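PDB 5UAM: ulvan Lyase-PL25 from Pseudoalteromonas sp. PLSV, which cleaves ulvan, the main cell-wall polysaccharide of green seaweeds of the order Ulvales, built from 3-sulfated rhamnose linked to uronic acids or xylose, as a polysaccharide lyase. Local coordinates for residues Lys335-His339 and Gly350-Ile354; Thr255-Asp260 and Arg298-Thr304; Gln75-Pro79 and Ala449-Ser453. All blocks are in the same frame, centred on the assembly; numbering follows the deposited sequence.

Contact 1. Residues Lys335-His339 and Gly350-Ile354. With EDO (1,2-ethanediol), chain H.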
ATOM      1  N   LYS A 335       6.041  11.154  11.306  1.00 16.15           N
ATOM      2  CA  LYS A 335       7.060  10.685  10.387  1.00 15.86           C
ATOM      3  C   LYS A 335       6.892  11.334   9.025  1.00 17.01           C
ATOM      4  O   LYS A 335       5.768  11.522   8.546  1.00 16.74           O
ATOM      5  CB  LYS A 335       6.974   9.158  10.251  1.00 16.51           C
ATOM      6  CG  LYS A 335       7.100   8.436  11.587  1.00 16.21           C
ATOM      7  CD  LYS A 335       6.776   6.961  11.455  1.00 15.54           C
ATOM      8  CE  LYS A 335       6.733   6.281  12.797  1.00 20.06           C
ATOM      9  NZ  LYS A 335       5.571   6.736  13.585  1.00 23.38           N
ATOM     10  N   GLN A 336       8.023  11.655   8.408  1.00 16.16           N
ATOM     11  CA  GLN A 336       8.097  12.351   7.128  1.00 16.52           C
ATOM     12  C   GLN A 336       8.736  11.462   6.069  1.00 14.49           C
ATOM     13  O   GLN A 336       9.699  10.735   6.356  1.00 15.20           O
ATOM     14  CB  GLN A 336       8.963  13.599   7.260  1.00 17.47           C
ATOM     15  CG  GLN A 336       8.555  14.534   8.394  1.00 18.27           C
ATOM     16  CD  GLN A 336       8.987  14.049   9.761  1.00 18.81           C
ATOM     17  OE1 GLN A 336      10.126  13.639   9.956  1.00 19.07           O
ATOM     18  NE2 GLN A 336       8.093  14.144  10.731  1.00 19.19           N
ATOM     19  N   THR A 337       8.233  11.540   4.837  1.00 15.03           N
ATOM     20  CA  THR A 337       8.801  10.778   3.729  1.00 14.16           C
ATOM     21  C   THR A 337      10.195  11.278   3.396  1.00 13.90           C
ATOM     22  O   THR A 337      10.435  12.484   3.318  1.00 15.15           O
ATOM     23  CB  THR A 337       7.937  10.936   2.476  1.00 14.70           C
ATOM     24  OG1 THR A 337       6.561  11.039   2.841  1.00 15.81           O
ATOM     25  CG2 THR A 337       8.123   9.758   1.541  1.00 15.09           C
ATOM     26  N   ARG A 338      11.103  10.323   3.173  1.00 14.24           N
ATOM     27  CA  ARG A 338      12.468  10.565   2.728  1.00 13.69           C
ATOM     28  C   ARG A 338      12.763   9.695   1.512  1.00 13.48           C
ATOM     29  O   ARG A 338      12.146   8.642   1.317  1.00 14.65           O
ATOM     30  CB  ARG A 338      13.467  10.228   3.830  1.00 15.27           C
ATOM     31  CG  ARG A 338      13.239  11.012   5.106  1.00 16.74           C
ATOM     32  CD  ARG A 338      12.861  10.129   6.283  1.00 17.92           C
ATOM     33  NE  ARG A 338      12.457  10.955   7.414  1.00 16.68           N
ATOM     34  CZ  ARG A 338      13.284  11.527   8.276  1.00 17.52           C
ATOM     35  NH1 ARG A 338      14.598  11.382   8.156  1.00 22.41           N
ATOM     36  NH2 ARG A 338      12.811  12.269   9.264  1.00 21.00           N
ATOM     37  N   HIS A 339      13.717  10.143   0.685  1.00 15.26           N
ATOM     38  CA  HIS A 339      14.016   9.468  -0.572  1.00 14.84           C
ATOM     39  C   HIS A 339      15.399   8.834  -0.510  1.00 14.61           C
ATOM     40  O   HIS A 339      16.367   9.496  -0.107  1.00 16.59           O
ATOM     41  CB  HIS A 339      13.955  10.436  -1.758  1.00 14.17           C
ATOM     42  CG  HIS A 339      13.908   9.722  -3.061  1.00 14.13           C
ATOM     43  ND1 HIS A 339      12.762   9.098  -3.498  1.00 15.08           N
ATOM     44  CD2 HIS A 339      14.870   9.436  -3.969  1.00 15.48           C
ATOM     45  CE1 HIS A 339      13.008   8.493  -4.643  1.00 13.80           C
ATOM     46  NE2 HIS A 339      14.274   8.689  -4.955  1.00 14.98           N
ATOM     47  N   GLY A 350      18.303   9.615   1.812  1.00 17.51           N
ATOM     48  CA  GLY A 350      17.732   9.689   3.134  1.00 19.10           C
ATOM     49  C   GLY A 350      17.208  11.056   3.495  1.00 19.53           C
ATOM     50  O   GLY A 350      16.736  11.236   4.617  1.00 20.79           O
ATOM     51  N   ASP A 351      17.289  12.020   2.584  1.00 18.92           N
ATOM     52  CA  ASP A 351      16.799  13.366   2.859  1.00 20.18           C
ATOM     53  C   ASP A 351      15.280  13.421   2.788  1.00 18.10           C
ATOM     54  O   ASP A 351      14.644  12.704   2.012  1.00 17.27           O
ATOM     55  CB  ASP A 351      17.398  14.343   1.852  1.00 21.87           C
ATOM     56  CG  ASP A 351      18.921  14.332   1.864  1.00 31.06           C
ATOM     57  OD1 ASP A 351      19.493  14.780   2.877  1.00 33.38           O
ATOM     58  OD2 ASP A 351      19.530  13.857   0.876  1.00 32.09           O
ATOM     59  N   LYS A 352      14.696  14.279   3.628  1.00 18.62           N
ATOM     60  CA  LYS A 352      13.256  14.495   3.608  1.00 17.24           C
ATOM     61  C   LYS A 352      12.849  15.101   2.276  1.00 17.45           C
ATOM     62  O   LYS A 352      13.539  15.968   1.724  1.00 20.71           O
ATOM     63  CB  LYS A 352      12.853  15.475   4.717  1.00 19.71           C
ATOM     64  CG  LYS A 352      12.977  14.943   6.131  1.00 22.84           C
ATOM     65  CD  LYS A 352      12.609  16.034   7.144  1.00 26.71           C
ATOM     66  CE  LYS A 352      12.723  15.548   8.564  1.00 32.95           C
ATOM     67  NZ  LYS A 352      12.464  16.679   9.507  1.00 34.06           N
ATOM     68  N   VAL A 353      11.706  14.649   1.766  1.00 15.20           N
ATOM     69  CA  VAL A 353      11.139  15.234   0.557  1.00 16.83           C
ATOM     70  C   VAL A 353      10.752  16.683   0.803  1.00 17.31           C
ATOM     71  O   VAL A 353      11.144  17.582   0.050  1.00 18.83           O
ATOM     72  CB  VAL A 353       9.942  14.398   0.070  1.00 18.16           C
ATOM     73  CG1 VAL A 353       9.255  15.087  -1.103  1.00 18.19           C
ATOM     74  CG2 VAL A 353      10.376  12.967  -0.331  1.00 16.88           C
ATOM     75  N   ILE A 354       9.986  16.935   1.860  1.00 18.64           N
ATOM     76  CA  ILE A 354       9.564  18.288   2.219  1.00 17.42           C
ATOM     77  C   ILE A 354      10.601  18.846   3.192  1.00 18.82           C
ATOM     78  O   ILE A 354      10.690  18.353   4.328  1.00 21.39           O
ATOM     79  CB  ILE A 354       8.158  18.293   2.829  1.00 17.65           C
ATOM     80  CG1 ILE A 354       7.175  17.653   1.838  1.00 18.94           C
ATOM     81  CG2 ILE A 354       7.771  19.737   3.158  1.00 20.01           C
ATOM     82  CD1 ILE A 354       5.737  17.490   2.360  1.00 23.71           C
TER
HETATM   83  C1  EDO H 506       3.106   4.082  12.589  1.00 42.84           C
HETATM   84  O1  EDO H 506       3.397   5.328  11.920  1.00 26.48           O
HETATM   85  C2  EDO H 506       4.387   3.340  12.998  1.00 35.03           C
HETATM   86  O2  EDO H 506       5.009   3.962  14.143  1.00 37.47           O
HETATM   87  O   HOH W   1       8.634  14.691   3.593  1.00 17.77           O
HETATM   88  O   HOH W   2      16.129   9.514   6.538  1.00 24.33           O
HETATM   89  O   HOH W   3      17.791  11.906  -0.521  1.00 24.38           O
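K335, beyond the reach of G350-I354, turns its amine to the ethanediol, with NZ 2.9 Å from its O2. Q336 directs its CA-to-CB bond toward G350-I354, its OE1 lying 3.5 Å from CE of K352; the same OE1 accepts from R338 NH2 at 3.1 Å, while its NE2 is held by the backbone of R359. T337 O receives V353 N (3.0 Å, 172°), and water 1 bridges this O to I354 N. R338 pairs with K352 as a non-hydrogen-bonded antiparallel pair, CA to CA 4.1 Å. Its guanidinium lies with one face over K352 CG, so the aliphatic part of the lysine packs there although R338 NH2 and K352 NZ are only 4.4 Å apart; the lysine amine is bonded to Y357 O. The bonds from H339 N to D351 O (3.0 Å) and from G350 N to H339 O (2.7 Å) set two residues opposite one, and the phi of 100° at G350 makes this a G1 beta bulge, a position that calls for glycine. The axes of the short pieces 336-339 and 350-352 make 135°, antiparallel but splayed beside the bulge. This is the hairpin of strands 336-342 and 347-352, the outer pair of a four-stranded antiparallel beta-propeller blade.

Contact 2. Residues Thr255-Asp260 and Arg298-Thr304. With EDO (1,2-ethanediol), chain M; EDO (1,2-ethanediol), chain H.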
ATOM      1  N   THR A 255       5.394  -1.793  21.212  1.00 25.10           N
ATOM      2  CA  THR A 255       5.103  -0.539  20.526  1.00 27.04           C
ATOM      3  C   THR A 255       5.069  -0.782  19.018  1.00 22.53           C
ATOM      4  O   THR A 255       5.174  -1.927  18.560  1.00 24.33           O
ATOM      5  CB  THR A 255       6.203   0.489  20.815  1.00 24.40           C
ATOM      6  OG1 THR A 255       7.428  -0.004  20.267  1.00 26.04           O
ATOM      7  CG2 THR A 255       6.346   0.766  22.330  1.00 30.81           C
ATOM      8  N   THR A 256       4.971   0.287  18.226  1.00 21.91           N
ATOM      9  CA  THR A 256       5.083   0.174  16.776  1.00 20.59           C
ATOM     10  C   THR A 256       6.508   0.382  16.276  1.00 20.15           C
ATOM     11  O   THR A 256       6.701   0.677  15.094  1.00 19.65           O
ATOM     12  CB  THR A 256       4.164   1.179  16.069  1.00 20.73           C
ATOM     13  OG1 THR A 256       4.567   2.509  16.401  1.00 24.29           O
ATOM     14  CG2 THR A 256       2.722   0.976  16.476  1.00 24.24           C
ATOM     15  N   GLU A 257       7.509   0.216  17.144  1.00 21.31           N
ATOM     16  CA  GLU A 257       8.898   0.479  16.782  1.00 19.61           C
ATOM     17  C   GLU A 257       9.300  -0.248  15.509  1.00 19.58           C
ATOM     18  O   GLU A 257       9.243  -1.479  15.435  1.00 19.19           O
ATOM     19  CB  GLU A 257       9.810   0.047  17.932  1.00 19.53           C
ATOM     20  CG  GLU A 257      11.262   0.424  17.687  1.00 20.14           C
ATOM     21  CD  GLU A 257      12.194   0.108  18.845  1.00 26.19           C
ATOM     22  OE1 GLU A 257      11.715  -0.177  19.971  1.00 27.77           O
ATOM     23  OE2 GLU A 257      13.428   0.186  18.634  1.00 25.61           O
ATOM     24  N   ARG A 258       9.735   0.521  14.513  1.00 17.43           N
ATOM     25  CA  ARG A 258      10.252  -0.009  13.262  1.00 15.66           C
ATOM     26  C   ARG A 258      11.474   0.813  12.899  1.00 15.69           C
ATOM     27  O   ARG A 258      11.561   1.988  13.251  1.00 16.47           O
ATOM     28  CB  ARG A 258       9.216   0.104  12.130  1.00 16.04           C
ATOM     29  CG  ARG A 258       7.947  -0.702  12.385  1.00 15.74           C
ATOM     30  CD  ARG A 258       6.703  -0.111  11.714  1.00 16.56           C
ATOM     31  NE  ARG A 258       6.780  -0.117  10.256  1.00 15.11           N
ATOM     32  CZ  ARG A 258       5.728  -0.095   9.437  1.00 14.78           C
ATOM     33  NH1 ARG A 258       4.497  -0.064   9.913  1.00 16.18           N
ATOM     34  NH2 ARG A 258       5.939  -0.140   8.126  1.00 14.72           N
ATOM     35  N   HIS A 259      12.427   0.197  12.202  1.00 15.78           N
ATOM     36  CA  HIS A 259      13.607   0.914  11.748  1.00 15.68           C
ATOM     37  C   HIS A 259      14.032   0.419  10.379  1.00 17.14           C
ATOM     38  O   HIS A 259      13.746  -0.714   9.985  1.00 16.43           O
ATOM     39  CB  HIS A 259      14.810   0.692  12.651  1.00 17.57           C
ATOM     40  CG  HIS A 259      14.563   1.031  14.079  1.00 19.03           C
ATOM     41  ND1 HIS A 259      14.456   2.328  14.531  1.00 20.95           N
ATOM     42  CD2 HIS A 259      14.412   0.235  15.162  1.00 22.06           C
ATOM     43  CE1 HIS A 259      14.221   2.314  15.832  1.00 25.02           C
ATOM     44  NE2 HIS A 259      14.194   1.056  16.237  1.00 22.03           N
ATOM     45  N   ASP A 260      14.781   1.288   9.703  1.00 16.02           N
ATOM     46  CA  ASP A 260      15.600   0.968   8.531  1.00 15.72           C
ATOM     47  C   ASP A 260      14.757   0.671   7.302  1.00 15.43           C
ATOM     48  O   ASP A 260      13.523   0.626   7.366  1.00 18.56           O
ATOM     49  CB  ASP A 260      16.579  -0.177   8.838  1.00 15.46           C
ATOM     50  CG  ASP A 260      17.453   0.111  10.051  1.00 17.50           C
ATOM     51  OD1 ASP A 260      17.706   1.298  10.383  1.00 18.12           O
ATOM     52  OD2 ASP A 260      17.916  -0.867  10.694  1.00 22.50           O
ATOM     53  N   ARG A 298      19.981   2.668   6.754  1.00 18.39           N
ATOM     54  CA  ARG A 298      19.706   2.642   8.178  1.00 17.34           C
ATOM     55  C   ARG A 298      19.118   3.985   8.582  1.00 19.16           C
ATOM     56  O   ARG A 298      19.458   5.026   8.010  1.00 23.11           O
ATOM     57  CB  ARG A 298      20.988   2.346   8.961  1.00 22.60           C
ATOM     58  CG  ARG A 298      21.397   0.886   8.809  1.00 24.41           C
ATOM     59  CD  ARG A 298      22.646   0.457   9.629  1.00 31.97           C
ATOM     60  NE  ARG A 298      22.742  -1.005   9.584  1.00 43.22           N
ATOM     61  CZ  ARG A 298      23.361  -1.701   8.628  1.00 53.56           C
ATOM     62  NH1 ARG A 298      23.993  -1.079   7.637  1.00 50.42           N
ATOM     63  NH2 ARG A 298      23.353  -3.034   8.668  1.00 50.31           N
ATOM     64  N   THR A 299      18.213   3.955   9.558  1.00 19.18           N
ATOM     65  CA  THR A 299      17.567   5.183  10.025  1.00 17.94           C
ATOM     66  C   THR A 299      17.941   5.524  11.456  1.00 20.85           C
ATOM     67  O   THR A 299      17.302   6.377  12.088  1.00 20.92           O
ATOM     68  CB  THR A 299      16.047   5.095   9.871  1.00 16.75           C
ATOM     69  OG1 THR A 299      15.519   4.028  10.681  1.00 18.26           O
ATOM     70  CG2 THR A 299      15.670   4.897   8.434  1.00 18.97           C
ATOM     71  N   GLY A 300      18.983   4.893  11.980  1.00 22.54           N
ATOM     72  CA  GLY A 300      19.416   5.196  13.333  1.00 25.68           C
ATOM     73  C   GLY A 300      18.312   4.899  14.327  1.00 22.11           C
ATOM     74  O   GLY A 300      17.673   3.841  14.292  1.00 27.09           O
ATOM     75  N   GLU A 301      18.083   5.842  15.236  1.00 22.65           N
ATOM     76  CA  GLU A 301      17.014   5.714  16.214  1.00 21.65           C
ATOM     77  C   GLU A 301      15.663   6.166  15.664  1.00 21.15           C
ATOM     78  O   GLU A 301      14.655   6.030  16.366  1.00 24.17           O
ATOM     79  CB  GLU A 301      17.357   6.521  17.467  1.00 24.26           C
ATOM     80  CG  GLU A 301      18.530   5.930  18.242  1.00 26.05           C
ATOM     81  CD  GLU A 301      18.903   6.734  19.459  1.00 31.75           C
ATOM     82  OE1 GLU A 301      18.201   7.723  19.762  1.00 38.01           O
ATOM     83  OE2 GLU A 301      19.911   6.378  20.113  1.00 37.45           O
ATOM     84  N   LEU A 302      15.608   6.691  14.446  1.00 19.35           N
ATOM     85  CA  LEU A 302      14.329   7.113  13.897  1.00 17.92           C
ATOM     86  C   LEU A 302      13.428   5.904  13.684  1.00 19.24           C
ATOM     87  O   LEU A 302      13.878   4.839  13.255  1.00 20.90           O
ATOM     88  CB  LEU A 302      14.516   7.828  12.566  1.00 18.61           C
ATOM     89  CG  LEU A 302      15.343   9.111  12.617  1.00 20.39           C
ATOM     90  CD1 LEU A 302      15.454   9.660  11.217  1.00 22.72           C
ATOM     91  CD2 LEU A 302      14.734  10.130  13.568  1.00 24.83           C
ATOM     92  N   TRP A 303      12.140   6.086  13.973  1.00 18.24           N
ATOM     93  CA  TRP A 303      11.128   5.070  13.740  1.00 17.04           C
ATOM     94  C   TRP A 303      10.542   5.240  12.341  1.00 18.42           C
ATOM     95  O   TRP A 303      10.269   6.362  11.889  1.00 17.08           O
ATOM     96  CB  TRP A 303      10.007   5.195  14.766  1.00 17.99           C
ATOM     97  CG  TRP A 303      10.368   4.752  16.153  1.00 18.82           C
ATOM     98  CD1 TRP A 303      11.619   4.708  16.720  1.00 18.92           C
ATOM     99  CD2 TRP A 303       9.462   4.271  17.160  1.00 21.13           C
ATOM    100  NE1 TRP A 303      11.536   4.229  18.004  1.00 22.56           N
ATOM    101  CE2 TRP A 303      10.224   3.954  18.293  1.00 21.47           C
ATOM    102  CE3 TRP A 303       8.077   4.074  17.202  1.00 21.08           C
ATOM    103  CZ2 TRP A 303       9.651   3.464  19.467  1.00 22.79           C
ATOM    104  CZ3 TRP A 303       7.511   3.591  18.369  1.00 20.04           C
ATOM    105  CH2 TRP A 303       8.295   3.284  19.480  1.00 23.61           C
ATOM    106  N   THR A 304      10.323   4.117  11.660  1.00 15.46           N
ATOM    107  CA  THR A 304       9.921   4.126  10.259  1.00 14.39           C
ATOM    108  C   THR A 304       8.476   3.697  10.051  1.00 14.15           C
ATOM    109  O   THR A 304       7.830   3.081  10.907  1.00 15.82           O
ATOM    110  CB  THR A 304      10.835   3.220   9.423  1.00 16.85           C
ATOM    111  OG1 THR A 304      10.923   1.943  10.060  1.00 16.42           O
ATOM    112  CG2 THR A 304      12.217   3.846   9.314  1.00 16.17           C
TER
HETATM  113  C1  EDO M 511       1.582  -0.961   7.053  1.00 37.37           C
HETATM  114  O1  EDO M 511       2.099  -0.672   8.351  1.00 19.22           O
HETATM  115  C2  EDO M 511       2.445  -0.230   6.056  1.00 37.44           C
HETATM  116  O2  EDO M 511       3.789  -0.675   6.091  1.00 17.27           O
HETATM  117  C1  EDO H 506       3.106   4.082  12.589  1.00 42.84           C
HETATM  118  O1  EDO H 506       3.397   5.328  11.920  1.00 26.48           O
HETATM  119  C2  EDO H 506       4.387   3.340  12.998  1.00 35.03           C
HETATM  120  O2  EDO H 506       5.009   3.962  14.143  1.00 37.47           O
HETATM  121  O   HOH W   4       7.574   2.911  13.699  1.00 19.17           O
HETATM  122  O   HOH W   5      18.535   1.643  12.978  1.00 28.09           O
HETATM  123  O   HOH W   6      20.338  -1.238  11.849  1.00 36.34           O
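W303 lays its indole flat on the backbone of E257: the CA of E257 stands 3.6 Å from the centroid of the six-membered ring and 8° off its normal, a CH-pi contact over the face. E257 CG follows, 3.7 Å from W303 CE2. An ST turn, in which E257 N donates to T255 OG1 at 3.1 Å, shapes the backbone under the ring. Beyond it, T304 N donates to R258 O (2.9 Å), and W303 CA adds a CA-H...O contact to that same oxygen at 3.2 Å. H259 links both sides: its NE2 donates to E257 OE2 at 2.7 Å and its ND1 to L302 O at 2.9 Å. At the far end D260 and T299 exchange two bonds, D260 N to T299 OG1 (3.0 Å) and T299 N to D260 OD1 (2.8 Å), at the start of the type II' turn T299-L302. Water 5 joins D260 OD1 to G300 O. R258 forms a salt bridge with D238, which also accepts from T304 OG1, and a cation-pi contact with Y222, a residue expected to bind substrate; its NH1 and NH2 hold an ethanediol (2.9 Å to O1, 3.0 Å to O2), probably from the crystallisation liquor. E257 O is bonded to H240, a ligand of the zinc. Strands 258-267 and 303-311 belong to neighbouring propeller sheets, which these bonds join. With ND1 and NE2 both donating, H259 is probably protonated, its charge balanced by E257, which makes this junction at the edge of the zinc-site region polar as well as aromatic.

Contact 3. Residues Gln75-Pro79 and Ala449-Ser453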
ATOM      1  N   GLN A  75     -18.227   9.487 -18.302  1.00 19.25           N
ATOM      2  CA  GLN A  75     -19.255   8.873 -17.473  1.00 21.53           C
ATOM      3  C   GLN A  75     -18.613   8.073 -16.349  1.00 19.15           C
ATOM      4  O   GLN A  75     -17.669   7.306 -16.574  1.00 18.67           O
ATOM      5  CB  GLN A  75     -20.137   7.923 -18.293  1.00 24.38           C
ATOM      6  N   TRP A  76     -19.148   8.247 -15.145  1.00 17.49           N
ATOM      7  CA  TRP A  76     -18.842   7.412 -14.003  1.00 15.08           C
ATOM      8  C   TRP A  76     -19.863   6.289 -13.860  1.00 15.64           C
ATOM      9  O   TRP A  76     -21.059   6.463 -14.118  1.00 18.56           O
ATOM     10  CB  TRP A  76     -18.897   8.241 -12.713  1.00 17.07           C
ATOM     11  CG  TRP A  76     -17.757   9.178 -12.511  1.00 14.85           C
ATOM     12  CD1 TRP A  76     -17.674  10.485 -12.911  1.00 16.08           C
ATOM     13  CD2 TRP A  76     -16.534   8.883 -11.832  1.00 15.58           C
ATOM     14  NE1 TRP A  76     -16.461  11.006 -12.526  1.00 17.08           N
ATOM     15  CE2 TRP A  76     -15.749  10.049 -11.860  1.00 15.78           C
ATOM     16  CE3 TRP A  76     -16.017   7.734 -11.203  1.00 12.88           C
ATOM     17  CZ2 TRP A  76     -14.464  10.101 -11.276  1.00 15.44           C
ATOM     18  CZ3 TRP A  76     -14.763   7.796 -10.625  1.00 14.88           C
ATOM     19  CH2 TRP A  76     -14.003   8.975 -10.671  1.00 15.12           C
ATOM     20  N   GLN A  77     -19.373   5.140 -13.388  1.00 16.03           N
ATOM     21  CA  GLN A  77     -20.197   4.028 -12.943  1.00 17.56           C
ATOM     22  C   GLN A  77     -19.890   3.727 -11.487  1.00 15.30           C
ATOM     23  O   GLN A  77     -18.739   3.805 -11.059  1.00 15.00           O
ATOM     24  CB  GLN A  77     -19.882   2.749 -13.727  1.00 19.91           C
ATOM     25  CG  GLN A  77     -20.043   2.863 -15.232  1.00 22.65           C
ATOM     26  CD  GLN A  77     -21.477   2.795 -15.670  1.00 37.20           C
ATOM     27  OE1 GLN A  77     -22.204   1.868 -15.316  1.00 34.03           O
ATOM     28  NE2 GLN A  77     -21.899   3.778 -16.459  1.00 50.10           N
ATOM     29  N   GLY A  78     -20.915   3.361 -10.735  1.00 16.61           N
ATOM     30  CA  GLY A  78     -20.746   2.998  -9.356  1.00 15.65           C
ATOM     31  C   GLY A  78     -20.749   4.208  -8.454  1.00 15.10           C
ATOM     32  O   GLY A  78     -21.131   5.308  -8.849  1.00 16.99           O
ATOM     33  N   PRO A  79     -20.321   4.028  -7.214  1.00 16.23           N
ATOM     34  CA  PRO A  79     -19.666   2.833  -6.672  1.00 15.31           C
ATOM     35  C   PRO A  79     -20.636   1.685  -6.377  1.00 15.40           C
ATOM     36  O   PRO A  79     -21.823   1.883  -6.101  1.00 17.69           O
ATOM     37  CB  PRO A  79     -19.063   3.348  -5.382  1.00 17.25           C
ATOM     38  CG  PRO A  79     -19.997   4.419  -4.936  1.00 18.39           C
ATOM     39  CD  PRO A  79     -20.418   5.105  -6.217  1.00 17.67           C
ATOM     40  N   ALA A 449      -8.939  17.309  -9.721  1.00 16.70           N
ATOM     41  CA  ALA A 449      -9.837  16.179  -9.610  1.00 16.12           C
ATOM     42  C   ALA A 449     -10.586  15.934 -10.908  1.00 14.61           C
ATOM     43  O   ALA A 449     -10.904  16.860 -11.668  1.00 18.84           O
ATOM     44  CB  ALA A 449     -10.850  16.445  -8.491  1.00 20.27           C
ATOM     45  N   VAL A 450     -10.888  14.656 -11.136  1.00 15.44           N
ATOM     46  CA  VAL A 450     -11.798  14.233 -12.196  1.00 16.51           C
ATOM     47  C   VAL A 450     -13.209  14.399 -11.647  1.00 14.80           C
ATOM     48  O   VAL A 450     -13.620  13.659 -10.752  1.00 16.51           O
ATOM     49  CB  VAL A 450     -11.548  12.776 -12.589  1.00 16.00           C
ATOM     50  CG1 VAL A 450     -12.533  12.346 -13.676  1.00 19.21           C
ATOM     51  CG2 VAL A 450     -10.125  12.566 -13.050  1.00 17.17           C
ATOM     52  N   THR A 451     -13.948  15.357 -12.182  1.00 17.34           N
ATOM     53  CA  THR A 451     -15.231  15.715 -11.593  1.00 16.74           C
ATOM     54  C   THR A 451     -16.329  14.723 -11.959  1.00 17.67           C
ATOM     55  O   THR A 451     -16.213  13.915 -12.894  1.00 17.52           O
ATOM     56  CB  THR A 451     -15.653  17.126 -11.993  1.00 18.69           C
ATOM     57  OG1 THR A 451     -15.884  17.213 -13.405  1.00 20.80           O
ATOM     58  CG2 THR A 451     -14.575  18.161 -11.598  1.00 20.80           C
ATOM     59  N   ARG A 452     -17.405  14.791 -11.180  1.00 18.64           N
ATOM     60  CA  ARG A 452     -18.594  13.978 -11.397  1.00 17.04           C
ATOM     61  C   ARG A 452     -19.839  14.849 -11.259  1.00 18.42           C
ATOM     62  O   ARG A 452     -19.883  15.760 -10.430  1.00 19.34           O
ATOM     63  CB  ARG A 452     -18.674  12.854 -10.372  1.00 14.85           C
ATOM     64  CG  ARG A 452     -19.872  11.935 -10.574  1.00 15.96           C
ATOM     65  CD  ARG A 452     -19.785  10.650  -9.738  1.00 15.86           C
ATOM     66  NE  ARG A 452     -20.789   9.692 -10.210  1.00 16.64           N
ATOM     67  CZ  ARG A 452     -20.883   8.426  -9.802  1.00 15.41           C
ATOM     68  NH1 ARG A 452     -20.083   7.967  -8.852  1.00 15.72           N
ATOM     69  NH2 ARG A 452     -21.765   7.625 -10.356  1.00 17.78           N
ATOM     70  N   SER A 453     -20.851  14.571 -12.074  1.00 19.06           N
ATOM     71  CA  SER A 453     -22.139  15.231 -11.930  1.00 21.41           C
ATOM     72  C   SER A 453     -22.722  14.917 -10.564  1.00 21.18           C
ATOM     73  O   SER A 453     -22.822  13.754 -10.170  1.00 20.27           O
ATOM     74  CB  SER A 453     -23.083  14.717 -13.013  1.00 24.01           C
ATOM     75  OG  SER A 453     -24.437  14.884 -12.654  1.00 26.02           O
TER
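Two residues, W76 and R452, account for most of the 276 Å² buried here, and each reaches across to a backbone carbonyl of the other segment. W76 points toward A449-S453, and its NE1 donates to T451 O at 2.9 Å (159°). V450 packs against the benzo ring, its CG1 3.8 Å from W76 CZ2. R452, extended, runs the other way over the tryptophan: its CD sits 4.0 Å from the centroid of the five-membered ring, 24° off the normal, a CH-pi contact, and W76 CB lies over a face of the guanidinium. Both terminal nitrogens then converge on a single acceptor, with NH2 2.8 Å and NH1 2.9 Å from G78 O. The segments share no backbone hydrogen bond, and their nearest CA atoms, W76 and R452, are 7.1 Å apart, so the junction rests on side chains reaching backbone carbonyls. R452 NE forms a salt bridge with D456, in helix 454-460, which S453 caps at its N terminus. The contact thus ties the last strand of one propeller blade, 75-81, to the C-terminal strand 452-453, paired with strand 25-26, beside the blade where N-terminal strand 30-33 pairs with 439-444, the usual closure of a beta-propeller ring.

All three contacts are partly buried, but they join different parts of the propeller: within a blade, between sheets, and at the end of the chain. Contact 1, a hairpin held mainly by backbone bonds, has no exposed touching residue; contact 2 has three (R298, G300, E301) and contact 3 one (Q77). Contact 2 reaches strand 303-311, at the other edge of the blade containing contact 1; the two touch, K335 CD being 3.6 Å from W303 O, and share one ethanediol. Contact 3, about 40 Å from contact 2 between centres, joins elements 370 residues apart, one close to the C terminus. Polar side chains and aromatic faces dominate contacts 2 and 3; only contact 2 adjoins zinc and substrate-site residues.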